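Local coordinates for protein catalase (Bacillus pumilus, PDB 4QOL) that breaks down hydrogen peroxide to water and oxygen at a buried heme and also shows peroxidase-like reactivity toward phenolic substrates, at residues Gly18-Ser23 against Asp36-Glu41; Lys212-His217 against Val263-Leu268; Asn367-Phe372 against His381-Pro386; Thr455-Ile460 against Leu478-Arg483. One frame throughout, in Å; residues are numbered along the deposited sequence.

Contact 1: residues Gly18-Ser23 against Asp36-Glu41; sequences GDNQNS and DYHLIE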
loop_
_atom_site.group_PDB
_atom_site.type_symbol
_atom_site.label_atom_id
_atom_site.label_comp_id
_atom_site.label_asym_id
_atom_site.label_seq_id
_atom_site.Cartn_x
_atom_site.Cartn_y
_atom_site.Cartn_z
ATOM N N GLY A 18 12.046 29.427 -4.916
ATOM C CA GLY A 18 12.030 30.885 -4.856
ATOM C C GLY A 18 11.252 31.524 -3.702
ATOM O O GLY A 18 11.609 32.619 -3.213
ATOM N N ASP A 19 10.184 30.855 -3.267
ATOM C CA ASP A 19 9.310 31.370 -2.196
ATOM C C ASP A 19 8.688 30.187 -1.445
ATOM O O ASP A 19 7.878 29.458 -2.002
ATOM C CB ASP A 19 8.216 32.202 -2.861
ATOM C CG ASP A 19 7.314 32.985 -1.868
ATOM O OD1 ASP A 19 7.242 32.702 -0.678
ATOM O OD2 ASP A 19 6.697 33.964 -2.336
ATOM N N ASN A 20 9.079 30.041 -0.178
ATOM C CA ASN A 20 8.542 29.023 0.654
ATOM C C ASN A 20 7.439 29.525 1.576
ATOM O O ASN A 20 7.120 28.812 2.532
ATOM C CB ASN A 20 9.673 28.360 1.442
ATOM C CG ASN A 20 9.251 27.038 2.129
ATOM O OD1 ASN A 20 8.582 26.195 1.530
ATOM N ND2 ASN A 20 9.648 26.883 3.366
ATOM N N GLN A 21 6.940 30.744 1.310
ATOM C CA GLN A 21 5.909 31.386 2.146
ATOM C C GLN A 21 4.553 31.476 1.512
ATOM O O GLN A 21 3.523 31.342 2.203
ATOM C CB GLN A 21 6.338 32.812 2.560
ATOM C CG GLN A 21 7.793 32.950 2.993
ATOM C CD GLN A 21 8.269 31.847 3.937
ATOM O OE1 GLN A 21 7.562 31.482 4.910
ATOM N NE2 GLN A 21 9.481 31.344 3.698
ATOM N N ASN A 22 4.506 31.787 0.202
ATOM C CA ASN A 22 3.225 32.098 -0.455
ATOM C C ASN A 22 2.936 31.076 -1.527
ATOM O O ASN A 22 3.805 30.794 -2.388
ATOM C CB ASN A 22 3.253 33.503 -1.088
ATOM C CG ASN A 22 3.647 34.577 -0.090
ATOM O OD1 ASN A 22 2.912 34.805 0.893
ATOM N ND2 ASN A 22 4.861 35.092 -0.223
ATOM N N SER A 23 1.724 30.562 -1.517
ATOM C CA SER A 23 1.130 29.860 -2.604
ATOM C C SER A 23 0.976 30.769 -3.816
ATOM O O SER A 23 0.976 31.986 -3.721
ATOM C CB SER A 23 -0.283 29.360 -2.237
ATOM O OG SER A 23 -0.259 28.467 -1.154
ATOM N N ASP A 36 1.469 24.932 -9.124
ATOM C CA ASP A 36 2.329 25.302 -7.997
ATOM C C ASP A 36 2.954 24.008 -7.544
ATOM O O ASP A 36 2.473 23.364 -6.591
ATOM C CB ASP A 36 1.500 25.929 -6.864
ATOM C CG ASP A 36 2.373 26.508 -5.735
ATOM O OD1 ASP A 36 3.567 26.164 -5.670
ATOM O OD2 ASP A 36 1.855 27.372 -4.990
ATOM N N TYR A 37 3.968 23.571 -8.266
ATOM C CA TYR A 37 4.536 22.265 -8.000
ATOM C C TYR A 37 5.081 22.175 -6.567
ATOM O O TYR A 37 4.960 21.140 -5.914
ATOM C CB TYR A 37 5.677 21.966 -8.996
ATOM C CG TYR A 37 6.379 20.642 -8.706
ATOM C CD1 TYR A 37 5.835 19.444 -9.181
ATOM C CD2 TYR A 37 7.572 20.569 -7.937
ATOM C CE1 TYR A 37 6.466 18.234 -8.949
ATOM C CE2 TYR A 37 8.172 19.351 -7.681
ATOM C CZ TYR A 37 7.631 18.177 -8.200
ATOM O OH TYR A 37 8.203 16.963 -7.906
ATOM N N HIS A 38 5.748 23.231 -6.106
ATOM C CA HIS A 38 6.277 23.215 -4.759
ATOM C C HIS A 38 5.193 22.987 -3.699
ATOM O O HIS A 38 5.366 22.173 -2.786
ATOM C CB HIS A 38 7.046 24.516 -4.451
ATOM C CG HIS A 38 7.575 24.617 -3.034
ATOM N ND1 HIS A 38 8.229 23.589 -2.390
ATOM C CD2 HIS A 38 7.607 25.650 -2.169
ATOM C CE1 HIS A 38 8.621 23.979 -1.188
ATOM N NE2 HIS A 38 8.202 25.201 -1.002
ATOM N N LEU A 39 4.097 23.708 -3.796
ATOM C CA LEU A 39 2.973 23.558 -2.855
ATOM C C LEU A 39 2.472 22.098 -2.883
ATOM O O LEU A 39 2.339 21.457 -1.832
ATOM C CB LEU A 39 1.783 24.482 -3.168
ATOM C CG LEU A 39 0.494 24.347 -2.362
ATOM C CD1 LEU A 39 0.723 24.830 -0.914
ATOM C CD2 LEU A 39 -0.712 25.135 -2.935
ATOM N N ILE A 40 2.198 21.599 -4.087
ATOM C CA ILE A 40 1.573 20.312 -4.192
ATOM C C ILE A 40 2.576 19.226 -3.744
ATOM O O ILE A 40 2.212 18.277 -2.997
ATOM C CB ILE A 40 1.015 20.045 -5.592
ATOM C CG1 ILE A 40 -0.058 21.052 -5.963
ATOM C CG2 ILE A 40 0.467 18.632 -5.687
ATOM C CD1 ILE A 40 -1.194 21.105 -4.978
ATOM N N GLU A 41 3.866 19.349 -4.101
ATOM C CA GLU A 41 4.820 18.290 -3.726
ATOM C C GLU A 41 4.965 18.244 -2.194
ATOM O O GLU A 41 5.061 17.173 -1.589
ATOM C CB GLU A 41 6.191 18.557 -4.376
ATOM C CG GLU A 41 7.287 17.492 -4.102
ATOM C CD GLU A 41 8.692 17.932 -4.568
ATOM O OE1 GLU A 41 9.332 18.680 -3.837
ATOM O OE2 GLU A 41 9.181 17.339 -5.508
#
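In the first turn of helix 37-46, CB of His-38 points at the loop 18-23, and CG, anti to the backbone N (chi1 177°), carries the imidazole on toward it. Beyond CG, CD2 lies 3.8 Å from Asp-19 O. CE1 flanks Asn-20 OD1 at 3.5 Å. At the tip, NE2 donates to Asn-20 OD1 over 2.7 Å, with an N-H...O angle of 163°. The acceptor sits at the ring edge, close to its plane, and the donor meets a lone pair of the amide oxygen, although amide and ring planes are turned 44° apart. Asn-20 OD1 also accepts from Lys-42 NZ. An alanine at His-38 would remove the imidazole and this bond, and would probably loosen the hold of the helix on the loop. Asp-36 is the N-cap: its OD1 takes Leu-39 N at 3.1 Å from above the carboxylate plane and forms a salt bridge with Arg-413 of the second subunit. Ser-23 OG touches Leu-39 CD1 and CD2 but bonds to Asp-139 of that subunit. Asp-19 OD1 accepts from Gln-21 N (an Asx turn) and from Asn-22 N, an Asx motif. The His-38 bond implies a hydrogen on NE2, which a neutral ring can supply as well as a charged one.

Contact 2: residues Lys212-His217 against Val263-Leu268; sequences KYVKYH and VQLMPL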
loop_
_atom_site.group_PDB
_atom_site.type_symbol
_atom_site.label_atom_id
_atom_site.label_comp_id
_atom_site.label_asym_id
_atom_site.label_seq_id
_atom_site.Cartn_x
_atom_site.Cartn_y
_atom_site.Cartn_z
ATOM N N LYS A 212 21.738 -27.957 23.690
ATOM C CA LYS A 212 21.218 -27.704 25.031
ATOM C C LYS A 212 20.059 -26.723 24.865
ATOM O O LYS A 212 20.025 -25.922 23.929
ATOM C CB LYS A 212 22.230 -27.016 25.937
ATOM C CG LYS A 212 23.532 -27.747 26.093
ATOM C CD LYS A 212 23.621 -28.359 27.443
ATOM C CE LYS A 212 24.966 -29.039 27.583
ATOM N NZ LYS A 212 24.774 -30.236 28.426
ATOM N N TYR A 213 19.089 -26.854 25.743
ATOM C CA TYR A 213 18.092 -25.802 25.919
ATOM C C TYR A 213 18.687 -24.621 26.692
ATOM O O TYR A 213 19.473 -24.779 27.601
ATOM C CB TYR A 213 16.893 -26.299 26.684
ATOM C CG TYR A 213 15.939 -27.259 25.988
ATOM C CD1 TYR A 213 15.503 -27.062 24.673
ATOM C CD2 TYR A 213 15.452 -28.351 26.669
ATOM C CE1 TYR A 213 14.614 -27.926 24.082
ATOM C CE2 TYR A 213 14.520 -29.185 26.101
ATOM C CZ TYR A 213 14.113 -28.964 24.814
ATOM O OH TYR A 213 13.175 -29.775 24.266
ATOM N N VAL A 214 18.255 -23.376 26.290
ATOM C CA VAL A 214 18.752 -22.180 26.898
ATOM C C VAL A 214 17.616 -21.204 27.179
ATOM O O VAL A 214 16.667 -21.133 26.416
ATOM C CB VAL A 214 19.877 -21.528 26.043
ATOM C CG1 VAL A 214 19.332 -21.031 24.724
ATOM C CG2 VAL A 214 20.613 -20.427 26.806
ATOM N N LYS A 215 17.764 -20.470 28.272
ATOM C CA LYS A 215 16.982 -19.294 28.602
ATOM C C LYS A 215 17.922 -18.122 28.825
ATOM O O LYS A 215 18.998 -18.232 29.426
ATOM C CB LYS A 215 16.094 -19.580 29.836
ATOM C CG LYS A 215 14.846 -20.334 29.467
ATOM C CD LYS A 215 13.828 -20.377 30.595
ATOM C CE LYS A 215 12.636 -21.206 30.200
ATOM N NZ LYS A 215 11.691 -20.594 29.279
ATOM N N TYR A 216 17.492 -16.966 28.325
ATOM C CA TYR A 216 18.238 -15.711 28.447
ATOM C C TYR A 216 17.628 -14.776 29.508
ATOM O O TYR A 216 16.369 -14.636 29.622
ATOM C CB TYR A 216 18.177 -14.966 27.140
ATOM C CG TYR A 216 18.875 -15.597 25.946
ATOM C CD1 TYR A 216 20.228 -15.432 25.736
ATOM C CD2 TYR A 216 18.131 -16.250 24.952
ATOM C CE1 TYR A 216 20.858 -15.962 24.625
ATOM C CE2 TYR A 216 18.746 -16.738 23.809
ATOM C CZ TYR A 216 20.104 -16.601 23.658
ATOM O OH TYR A 216 20.676 -17.040 22.509
ATOM N N HIS A 217 18.502 -14.055 30.200
ATOM C CA HIS A 217 18.076 -13.106 31.221
ATOM C C HIS A 217 18.952 -11.863 31.169
ATOM O O HIS A 217 20.194 -11.998 31.065
ATOM C CB HIS A 217 18.237 -13.753 32.599
ATOM C CG HIS A 217 17.418 -14.983 32.769
ATOM N ND1 HIS A 217 16.093 -14.945 33.163
ATOM C CD2 HIS A 217 17.733 -16.281 32.625
ATOM C CE1 HIS A 217 15.628 -16.181 33.243
ATOM N NE2 HIS A 217 16.607 -17.009 32.929
ATOM N N VAL A 263 22.620 -16.670 31.076
ATOM C CA VAL A 263 21.822 -17.773 30.571
ATOM C C VAL A 263 21.646 -18.870 31.594
ATOM O O VAL A 263 22.452 -19.038 32.499
ATOM C CB VAL A 263 22.385 -18.381 29.269
ATOM C CG1 VAL A 263 22.319 -17.329 28.168
ATOM C CG2 VAL A 263 23.799 -18.896 29.445
ATOM N N GLN A 264 20.571 -19.639 31.419
ATOM C CA GLN A 264 20.445 -20.963 32.034
ATOM C C GLN A 264 20.491 -22.017 30.952
ATOM O O GLN A 264 19.964 -21.813 29.848
ATOM C CB GLN A 264 19.072 -21.077 32.746
ATOM C CG GLN A 264 18.807 -20.123 33.877
ATOM C CD GLN A 264 17.354 -20.182 34.336
ATOM O OE1 GLN A 264 16.462 -19.653 33.678
ATOM N NE2 GLN A 264 17.111 -20.836 35.473
ATOM N N LEU A 265 21.135 -23.140 31.269
ATOM C CA LEU A 265 21.307 -24.221 30.308
ATOM C C LEU A 265 20.708 -25.507 30.892
ATOM O O LEU A 265 20.939 -25.828 32.065
ATOM C CB LEU A 265 22.789 -24.422 29.935
ATOM C CG LEU A 265 23.393 -23.275 29.107
ATOM C CD1 LEU A 265 24.904 -23.284 29.179
ATOM C CD2 LEU A 265 22.922 -23.361 27.654
ATOM N N MET A 266 19.926 -26.216 30.086
ATOM C CA MET A 266 19.273 -27.474 30.480
ATOM C C MET A 266 19.521 -28.538 29.426
ATOM O O MET A 266 19.350 -28.293 28.232
ATOM C CB MET A 266 17.771 -27.218 30.682
ATOM C CG MET A 266 16.938 -28.455 30.874
ATOM S SD MET A 266 15.150 -28.082 30.874
ATOM C CE MET A 266 14.890 -27.185 32.374
ATOM N N PRO A 267 19.944 -29.745 29.848
ATOM C CA PRO A 267 19.944 -30.857 28.892
ATOM C C PRO A 267 18.592 -31.157 28.294
ATOM O O PRO A 267 17.614 -31.124 28.989
ATOM C CB PRO A 267 20.373 -32.069 29.739
ATOM C CG PRO A 267 20.891 -31.535 31.014
ATOM C CD PRO A 267 20.390 -30.122 31.194
ATOM N N LEU A 268 18.544 -31.503 27.006
ATOM C CA LEU A 268 17.267 -31.894 26.399
ATOM C C LEU A 268 16.631 -33.001 27.197
ATOM O O LEU A 268 15.407 -33.041 27.340
ATOM C CB LEU A 268 17.445 -32.364 24.974
ATOM C CG LEU A 268 17.961 -31.362 23.964
ATOM C CD1 LEU A 268 17.988 -32.029 22.588
ATOM C CD2 LEU A 268 17.099 -30.127 23.947
HETATM O O HOH W 1 13.767 -32.600 25.191
#
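One face of the Tyr-213 ring carries Leu-268 CD2, which stands over the ring centre, 9° off the normal, in a CH-pi contact; the two side chains cross at about a right angle. Met-266 SD makes an oblique Met-aromatic contact with the same ring, 5.5 Å from its centroid. At the phenol end a water links Tyr-213 OH to Leu-268 O, donating to the carbonyl at 2.7 Å. The His-217 imidazole receives Gln-264 OE1 at its edge: NE2 donates over 2.8 Å, approaching from above the amide plane, with the two planes 60° apart. Gln-264 NE2 is bound in turn by the carbonyls of Trp-285 and Tyr-290, so both ends of the amide are held. Val-214, Leu-265, Tyr-216 and Val-263 share the other face of the sheet, where Val-214 CG2 lies 3.7 Å from Val-263 CB and Tyr-216 CD1 meets Val-263 CG1 with the two side chains alongside. Trp-204 of strand 202-205 packs against this group. Backbone bonds come in two reciprocal pairs, Tyr-213 with Met-266 and Lys-215 with Gln-264; Gln-264 N to Lys-215 O is 2.9 Å. With strand directions 154° apart, this is regular antiparallel pairing of strands 211-220 and 258-267, part of the beta-barrel of the catalase fold.

Contact 3: residues Asn367-Phe372 against His381-Pro386; sequences NQQDGF and HINYEP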
loop_
_atom_site.group_PDB
_atom_site.type_symbol
_atom_site.label_atom_id
_atom_site.label_comp_id
_atom_site.label_asym_id
_atom_site.label_seq_id
_atom_site.Cartn_x
_atom_site.Cartn_y
_atom_site.Cartn_z
ATOM N N ASN A 367 19.055 -14.232 -4.729
ATOM C CA ASN A 367 18.370 -14.070 -6.006
ATOM C C ASN A 367 17.004 -13.391 -5.911
ATOM O O ASN A 367 16.239 -13.475 -6.878
ATOM C CB ASN A 367 18.281 -15.423 -6.677
ATOM C CG ASN A 367 19.691 -15.936 -7.051
ATOM O OD1 ASN A 367 20.145 -17.078 -6.675
ATOM N ND2 ASN A 367 20.419 -15.104 -7.745
ATOM N N GLN A 368 16.724 -12.812 -4.758
ATOM C CA GLN A 368 15.477 -12.038 -4.620
ATOM C C GLN A 368 15.587 -10.821 -5.494
ATOM O O GLN A 368 16.690 -10.347 -5.815
ATOM C CB GLN A 368 15.268 -11.665 -3.162
ATOM C CG GLN A 368 15.144 -12.920 -2.258
ATOM C CD GLN A 368 14.857 -12.572 -0.817
ATOM O OE1 GLN A 368 14.331 -11.466 -0.531
ATOM N NE2 GLN A 368 15.288 -13.450 0.098
ATOM N N GLN A 369 14.451 -10.259 -5.850
ATOM C CA GLN A 369 14.461 -9.094 -6.683
ATOM C C GLN A 369 13.198 -8.259 -6.513
ATOM O O GLN A 369 12.171 -8.741 -6.124
ATOM C CB GLN A 369 14.620 -9.419 -8.164
ATOM C CG GLN A 369 13.423 -10.124 -8.701
ATOM C CD GLN A 369 13.599 -10.503 -10.144
ATOM O OE1 GLN A 369 14.713 -10.396 -10.708
ATOM N NE2 GLN A 369 12.511 -10.830 -10.775
ATOM N N ASP A 370 13.337 -7.000 -6.903
ATOM C CA ASP A 370 12.209 -6.110 -7.187
ATOM C C ASP A 370 11.413 -5.791 -5.889
ATOM O O ASP A 370 11.993 -5.714 -4.776
ATOM C CB ASP A 370 11.237 -6.715 -8.249
ATOM C CG ASP A 370 11.902 -6.994 -9.616
ATOM O OD1 ASP A 370 13.084 -6.647 -9.757
ATOM O OD2 ASP A 370 11.198 -7.538 -10.521
ATOM N N GLY A 371 10.123 -5.498 -6.041
ATOM C CA GLY A 371 9.368 -5.062 -4.871
ATOM C C GLY A 371 9.310 -3.549 -4.763
ATOM O O GLY A 371 10.192 -2.849 -5.237
ATOM N N PHE A 372 8.278 -3.047 -4.082
ATOM C CA PHE A 372 8.149 -1.579 -3.866
ATOM C C PHE A 372 9.432 -0.975 -3.352
ATOM O O PHE A 372 10.126 -1.537 -2.487
ATOM C CB PHE A 372 7.022 -1.185 -2.923
ATOM C CG PHE A 372 5.688 -1.075 -3.576
ATOM C CD1 PHE A 372 5.378 -0.055 -4.471
ATOM C CD2 PHE A 372 4.693 -1.977 -3.251
ATOM C CE1 PHE A 372 4.109 0.001 -5.020
ATOM C CE2 PHE A 372 3.456 -1.901 -3.816
ATOM C CZ PHE A 372 3.187 -0.951 -4.718
ATOM N N HIS A 381 22.524 -10.577 -14.791
ATOM C CA HIS A 381 21.518 -11.310 -15.534
ATOM C C HIS A 381 20.968 -12.567 -14.796
ATOM O O HIS A 381 19.997 -13.200 -15.297
ATOM C CB HIS A 381 22.132 -11.802 -16.873
ATOM C CG HIS A 381 22.396 -10.726 -17.867
ATOM N ND1 HIS A 381 21.551 -10.482 -18.924
ATOM C CD2 HIS A 381 23.415 -9.839 -17.982
ATOM C CE1 HIS A 381 22.048 -9.497 -19.663
ATOM N NE2 HIS A 381 23.196 -9.110 -19.124
ATOM N N ILE A 382 21.610 -12.931 -13.710
ATOM C CA ILE A 382 21.419 -14.255 -13.080
ATOM C C ILE A 382 20.750 -14.020 -11.725
ATOM O O ILE A 382 21.344 -13.496 -10.767
ATOM C CB ILE A 382 22.760 -15.034 -12.925
ATOM C CG1 ILE A 382 23.536 -15.062 -14.231
ATOM C CG2 ILE A 382 22.534 -16.461 -12.430
ATOM C CD1 ILE A 382 22.765 -15.619 -15.379
ATOM N N ASN A 383 19.491 -14.434 -11.680
ATOM C CA ASN A 383 18.677 -14.319 -10.486
ATOM C C ASN A 383 17.985 -15.614 -10.130
ATOM O O ASN A 383 16.866 -15.647 -9.663
ATOM C CB ASN A 383 17.644 -13.188 -10.750
ATOM C CG ASN A 383 16.746 -13.486 -11.917
ATOM O OD1 ASN A 383 16.895 -14.441 -12.582
ATOM N ND2 ASN A 383 15.777 -12.599 -12.179
ATOM N N TYR A 384 18.671 -16.706 -10.461
ATOM C CA TYR A 384 18.119 -18.063 -10.327
ATOM C C TYR A 384 19.299 -18.983 -9.957
ATOM O O TYR A 384 20.437 -18.739 -10.345
ATOM C CB TYR A 384 17.377 -18.542 -11.600
ATOM C CG TYR A 384 18.329 -18.722 -12.787
ATOM C CD1 TYR A 384 19.031 -19.889 -12.937
ATOM C CD2 TYR A 384 18.546 -17.673 -13.674
ATOM C CE1 TYR A 384 19.925 -19.996 -13.985
ATOM C CE2 TYR A 384 19.423 -17.765 -14.727
ATOM C CZ TYR A 384 20.146 -18.959 -14.853
ATOM O OH TYR A 384 21.067 -19.075 -15.886
ATOM N N GLU A 385 19.015 -19.985 -9.159
ATOM C CA GLU A 385 19.982 -21.012 -8.746
ATOM C C GLU A 385 19.181 -22.289 -8.682
ATOM O O GLU A 385 18.103 -22.309 -8.123
ATOM C CB GLU A 385 20.531 -20.668 -7.345
ATOM C CG GLU A 385 21.759 -21.430 -6.840
ATOM C CD GLU A 385 21.487 -22.819 -6.328
ATOM O OE1 GLU A 385 22.399 -23.709 -6.541
ATOM O OE2 GLU A 385 20.435 -23.073 -5.708
ATOM N N PRO A 386 19.747 -23.401 -9.150
ATOM C CA PRO A 386 21.144 -23.565 -9.679
ATOM C C PRO A 386 21.407 -22.871 -11.021
ATOM O O PRO A 386 20.478 -22.648 -11.806
ATOM C CB PRO A 386 21.253 -25.061 -9.827
ATOM C CG PRO A 386 19.903 -25.515 -10.094
ATOM C CD PRO A 386 19.031 -24.701 -9.160
HETATM O O HOH W 2 22.835 -15.830 -8.755
#
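Two amides, those of Gln-369 and Asn-383, meet obliquely with their planes 59° apart. Asn-383 ND2 donates to Gln-369 OE1 over 2.9 Å, with an N-H...O angle of 156°. The oxygen lies near the plane of the Asn-383 amide, whereas the nitrogen stands 42° out of the Gln-369 carbonyl plane and so misses its lone pairs. Both residues place CG in the crowded position between backbone N and carbonyl carbon, and the extended chain of Gln-369 then reaches across to the other loop. Its NE2 is taken by Glu-49 of the third subunit.

Asn-367 behaves differently, for its amide packs alongside backbone. Asn-367 CB lies 3.3 Å from Asn-383 O, and Asn-367 ND2 is equally near Asn-383 CA. A water accepts from Asn-367 ND2 at 2.7 Å and returns a weak bond to Ile-382 O. Beyond it, Asn-367 OD1 is 3.7 Å from Glu-385 CB, the amide and carboxylate planes being nearly parallel. Tyr-384 N is buried here without a hydrogen-bond partner, while the carboxylate of Glu-385 turns away to Asn-20 and Gln-21 of the third subunit. Asn-383 O accepts from His-148 of the fourth subunit. Two irregular loop segments joined by side chains and gripped by neighbouring chains are consistent with the long connecting region that threads through the interlocked catalase tetramer.

Contact 4: residues Thr455-Ile460 against Leu478-Arg483; sequences TKLLAI and LGVDIR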
loop_
_atom_site.group_PDB
_atom_site.type_symbol
_atom_site.label_atom_id
_atom_site.label_comp_id
_atom_site.label_asym_id
_atom_site.label_seq_id
_atom_site.Cartn_x
_atom_site.Cartn_y
_atom_site.Cartn_z
ATOM N N THR A 455 -17.152 -14.022 36.222
ATOM C CA THR A 455 -15.746 -13.910 35.827
ATOM C C THR A 455 -14.834 -13.623 37.031
ATOM O O THR A 455 -13.768 -14.214 37.158
ATOM C CB THR A 455 -15.537 -12.850 34.766
ATOM O OG1 THR A 455 -16.185 -13.298 33.574
ATOM C CG2 THR A 455 -14.062 -12.579 34.513
ATOM N N LYS A 456 -15.288 -12.731 37.860
ATOM C CA LYS A 456 -14.557 -12.357 39.080
ATOM C C LYS A 456 -14.355 -13.570 39.992
ATOM O O LYS A 456 -13.256 -13.798 40.500
ATOM C CB LYS A 456 -15.355 -11.287 39.822
ATOM C CG LYS A 456 -14.624 -10.661 40.994
ATOM C CD LYS A 456 -15.607 -9.803 41.829
ATOM C CE LYS A 456 -16.189 -8.684 41.033
ATOM N NZ LYS A 456 -17.076 -7.858 41.882
ATOM N N LEU A 457 -15.402 -14.367 40.153
ATOM C CA LEU A 457 -15.302 -15.651 40.911
ATOM C C LEU A 457 -14.279 -16.579 40.274
ATOM O O LEU A 457 -13.490 -17.199 40.959
ATOM C CB LEU A 457 -16.668 -16.348 41.011
ATOM C CG LEU A 457 -16.815 -17.615 41.805
ATOM C CD1 LEU A 457 -16.320 -17.362 43.236
ATOM C CD2 LEU A 457 -18.265 -18.111 41.801
ATOM N N LEU A 458 -14.342 -16.733 38.942
ATOM C CA LEU A 458 -13.429 -17.685 38.284
ATOM C C LEU A 458 -11.993 -17.200 38.458
ATOM O O LEU A 458 -11.118 -17.968 38.708
ATOM C CB LEU A 458 -13.862 -17.833 36.789
ATOM C CG LEU A 458 -13.000 -18.843 35.998
ATOM C CD1 LEU A 458 -13.009 -20.275 36.600
ATOM C CD2 LEU A 458 -13.461 -18.901 34.533
ATOM N N ALA A 459 -11.761 -15.881 38.408
ATOM C CA ALA A 459 -10.415 -15.358 38.664
ATOM C C ALA A 459 -9.912 -15.687 40.054
ATOM O O ALA A 459 -8.788 -16.204 40.233
ATOM C CB ALA A 459 -10.391 -13.843 38.466
ATOM N N ILE A 460 -10.776 -15.459 41.034
ATOM C CA ILE A 460 -10.460 -15.831 42.414
ATOM C C ILE A 460 -10.110 -17.304 42.565
ATOM O O ILE A 460 -9.138 -17.672 43.187
ATOM C CB ILE A 460 -11.645 -15.464 43.355
ATOM C CG1 ILE A 460 -11.731 -13.969 43.489
ATOM C CG2 ILE A 460 -11.472 -16.107 44.717
ATOM C CD1 ILE A 460 -13.060 -13.531 44.022
ATOM N N LEU A 478 -12.097 -8.282 47.622
ATOM C CA LEU A 478 -13.243 -8.065 46.732
ATOM C C LEU A 478 -14.663 -8.191 47.358
ATOM O O LEU A 478 -15.662 -7.946 46.658
ATOM C CB LEU A 478 -13.117 -8.969 45.488
ATOM C CG LEU A 478 -12.049 -8.569 44.491
ATOM C CD1 LEU A 478 -11.780 -9.758 43.567
ATOM C CD2 LEU A 478 -12.418 -7.309 43.700
ATOM N N GLY A 479 -14.755 -8.660 48.617
ATOM C CA GLY A 479 -16.034 -8.928 49.259
ATOM C C GLY A 479 -16.772 -10.122 48.648
ATOM O O GLY A 479 -17.988 -10.135 48.676
ATOM N N VAL A 480 -16.047 -11.087 48.081
ATOM C CA VAL A 480 -16.669 -12.262 47.489
ATOM C C VAL A 480 -16.568 -13.463 48.401
ATOM O O VAL A 480 -15.496 -13.808 48.963
ATOM C CB VAL A 480 -16.003 -12.664 46.148
ATOM C CG1 VAL A 480 -16.666 -13.903 45.575
ATOM C CG2 VAL A 480 -16.165 -11.526 45.194
ATOM N N ASP A 481 -17.739 -14.069 48.575
ATOM C CA ASP A 481 -17.891 -15.213 49.506
ATOM C C ASP A 481 -17.605 -16.465 48.755
ATOM O O ASP A 481 -18.369 -16.825 47.857
ATOM C CB ASP A 481 -19.332 -15.228 50.040
ATOM C CG ASP A 481 -19.619 -16.422 50.932
ATOM O OD1 ASP A 481 -18.740 -17.265 51.171
ATOM O OD2 ASP A 481 -20.783 -16.495 51.404
ATOM N N ILE A 482 -16.520 -17.143 49.108
ATOM C CA ILE A 482 -16.148 -18.365 48.408
ATOM C C ILE A 482 -16.413 -19.619 49.219
ATOM O O ILE A 482 -15.937 -20.705 48.830
ATOM C CB ILE A 482 -14.666 -18.330 47.903
ATOM C CG1 ILE A 482 -13.587 -17.968 48.955
ATOM C CG2 ILE A 482 -14.567 -17.311 46.788
ATOM C CD1 ILE A 482 -12.158 -18.392 48.565
ATOM N N ARG A 483 -17.102 -19.503 50.352
ATOM C CA ARG A 483 -17.477 -20.678 51.163
ATOM C C ARG A 483 -18.079 -21.848 50.380
ATOM O O ARG A 483 -17.582 -22.980 50.482
ATOM C CB ARG A 483 -18.417 -20.280 52.294
ATOM C CG ARG A 483 -17.738 -19.553 53.458
ATOM C CD ARG A 483 -18.734 -19.254 54.535
ATOM N NE ARG A 483 -19.737 -18.285 54.062
ATOM C CZ ARG A 483 -20.834 -17.961 54.719
ATOM N NH1 ARG A 483 -21.064 -18.468 55.918
ATOM N NH2 ARG A 483 -21.690 -17.071 54.204
HETATM O O HOH W 3 -15.828 -6.713 43.997
#
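Apolar contacts dominate. Val-480 points at helix 453-466 and sets CB 3.7 Å from Ile-460 CD1; its CG2 lies 3.8 Å from Lys-456 CD, and CG1 faces Leu-457 CD1. Leu-478 meets Lys-456 tip to tip, CD1 to CG at 3.9 Å, and the same methyl touches Ile-460 CD1. Ile-482 CG2 touches both Ile-460 CG2, 3.9 Å away, and Leu-457 CD1. An alanine at Val-480 would lose both gamma methyls and would probably weaken the packing against Lys-456, Leu-457 and Ile-460. Among polar links, a water accepts from Lys-456 NZ at 2.7 Å and donates to Leu-478 O; the ammonium also forms a salt bridge with Glu-453. Within the tail, Arg-483 grips Asp-481 side-on through NE and NH2, with NH2 to OD2 at 3.0 Å, while Arg-483 N closes an Asx turn on Asp-481 OD1. Gly-479 ends helix 468-478 with positive phi (69°) in a Schellman motif, turning the chain back over helix 453-466 in the C-terminal helical region of the catalase.

In the fold
The four contacts follow one another along the chain, from the N-terminal arm (contact 1) to the C-terminal helices (contact 4). Contact 1 lies far out on the arm, its centre about 43 Å from that of the chain and about 61 Å from that of contact 2. Even so, the Leu-39 side chain is about 7 Å from a bound heme, and in contact 2 the Lys-215 side chain is about 10 Å from one. Contacts 1 and 3 remain about 17 Å apart at their nearest atoms within one chain, yet across subunits they meet, since residues 381-386 of one chain reach residues 18-23 of another. Contacts 3 and 4 occupy opposite sides of the chain's centre.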